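Side-chain contact in 3-hydroxyisobutyryl-CoA hydrolase (Mycobacterium thermoresistibile, PDB 4HDT), which probably hydrolyses 3-hydroxy-2-methylpropanoyl-CoA to 3-hydroxy-2-methylpropanoate and free CoA, as a zinc-binding member of the crotonase-like family: residues Thr171-Ser176 with Ala258-Thr263. Numbering follows the deposited sequence.
Sequences TGAPFS and ADLIAT
L260 reaches across to the end of helix 164-171 and sets one methyl, CD2, against two residues there. L260 CD2 lies 3.8 Å from A173 CB. The same L260 CD2 is 3.6 Å from the carbonyl oxygen T171 O, which also takes a hydrogen bond from R264. With CG anti to the backbone N (chi1 -172°), L260 has both CG and CD2 placed against that oxygen. The next residue, I261, meets T171 at an oblique angle: I261 CG1 is 3.9 Å from T171 CG2, with CD1 slightly farther off. The T171 side chain is turned with OG1 between its backbone N and carbonyl carbon (chi1 64°), which gives the methyl to I261 and the hydroxyl to its own chain. T171 OG1 accepts from A173 N at 3.1 Å in a nearly straight bond, an ST turn that spans G172, where positive phi ends the helix; it also donates to the H167 carbonyl oxygen. No hydrogen bond joins the two segments; methyls and a methylene meet each other, and L260 packs on the T171 carbonyl oxygen. The contact joins the exit of helix 164-171 to helix 252-261, with Y234 touching both T171 and I261, and helix 239-249 packing against I261 through I243 and L246.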
# COMPACT_ATOMS: atom_id res chain seq x y z
N THR A 171 -11.95 -3.45 -5.44
CA THR A 171 -12.86 -3.12 -4.34
C THR A 171 -12.28 -2.01 -3.48
O THR A 171 -13.02 -1.19 -2.97
CB THR A 171 -13.20 -4.31 -3.40
OG1 THR A 171 -12.03 -4.78 -2.72
CG2 THR A 171 -13.91 -5.47 -4.21
N GLY A 172 -10.97 -2.04 -3.30
CA GLY A 172 -10.31 -1.19 -2.30
C GLY A 172 -10.67 -1.50 -0.85
O GLY A 172 -10.45 -0.65 0.05
N ALA A 173 -11.24 -2.68 -0.63
CA ALA A 173 -11.73 -3.09 0.69
C ALA A 173 -10.60 -3.58 1.59
O ALA A 173 -9.62 -4.17 1.13
CB ALA A 173 -12.76 -4.20 0.53
N PRO A 174 -10.75 -3.37 2.91
CA PRO A 174 -9.78 -3.92 3.84
C PRO A 174 -9.79 -5.44 3.94
O PRO A 174 -10.86 -6.11 3.76
CB PRO A 174 -10.15 -3.27 5.17
CG PRO A 174 -11.59 -2.98 5.04
CD PRO A 174 -11.89 -2.73 3.59
N PHE A 175 -8.63 -5.97 4.27
CA PHE A 175 -8.43 -7.41 4.54
C PHE A 175 -7.62 -7.61 5.83
O PHE A 175 -7.01 -6.66 6.34
CB PHE A 175 -7.80 -8.12 3.31
CG PHE A 175 -6.54 -7.47 2.75
CD1 PHE A 175 -5.29 -7.80 3.24
CD2 PHE A 175 -6.64 -6.56 1.70
CE1 PHE A 175 -4.13 -7.24 2.68
CE2 PHE A 175 -5.51 -5.97 1.16
CZ PHE A 175 -4.25 -6.32 1.66
N SER A 176 -7.67 -8.80 6.41
CA SER A 176 -7.12 -9.08 7.74
C SER A 176 -5.64 -9.38 7.71
O SER A 176 -5.07 -9.53 6.62
CB SER A 176 -7.87 -10.26 8.37
OG SER A 176 -7.49 -11.45 7.68
N ALA A 258 -19.28 -6.41 -6.11
CA ALA A 258 -19.80 -5.62 -7.22
C ALA A 258 -20.34 -4.27 -6.78
O ALA A 258 -20.06 -3.25 -7.40
CB ALA A 258 -20.87 -6.39 -7.97
N ASP A 259 -21.12 -4.27 -5.72
CA ASP A 259 -21.68 -3.01 -5.20
C ASP A 259 -20.58 -2.04 -4.83
O ASP A 259 -20.74 -0.82 -5.04
CB ASP A 259 -22.53 -3.25 -3.95
CG ASP A 259 -23.89 -3.95 -4.25
OD1 ASP A 259 -24.41 -4.00 -5.39
OD2 ASP A 259 -24.50 -4.47 -3.28
N LEU A 260 -19.51 -2.55 -4.23
CA LEU A 260 -18.41 -1.68 -3.75
C LEU A 260 -17.62 -1.11 -4.93
O LEU A 260 -17.36 0.10 -4.99
CB LEU A 260 -17.52 -2.35 -2.70
CG LEU A 260 -16.47 -1.52 -1.98
CD1 LEU A 260 -17.11 -0.29 -1.37
CD2 LEU A 260 -15.71 -2.30 -0.91
N ILE A 261 -17.32 -1.95 -5.91
CA ILE A 261 -16.62 -1.54 -7.11
C ILE A 261 -17.39 -0.44 -7.83
O ILE A 261 -16.81 0.52 -8.35
CB ILE A 261 -16.39 -2.75 -8.06
CG1 ILE A 261 -15.40 -3.71 -7.41
CG2 ILE A 261 -15.88 -2.30 -9.43
CD1 ILE A 261 -15.31 -5.04 -8.11
N ALA A 262 -18.70 -0.59 -7.86
CA ALA A 262 -19.55 0.29 -8.59
C ALA A 262 -19.57 1.68 -7.99
O ALA A 262 -20.01 2.60 -8.65
CB ALA A 262 -20.95 -0.30 -8.68
N THR A 263 -19.10 1.84 -6.75
CA THR A 263 -18.95 3.18 -6.16
C THR A 263 -17.63 3.87 -6.50
O THR A 263 -17.47 5.06 -6.16
CB THR A 263 -19.04 3.17 -4.62
OG1 THR A 263 -17.88 2.54 -4.03
CG2 THR A 263 -20.38 2.54 -4.13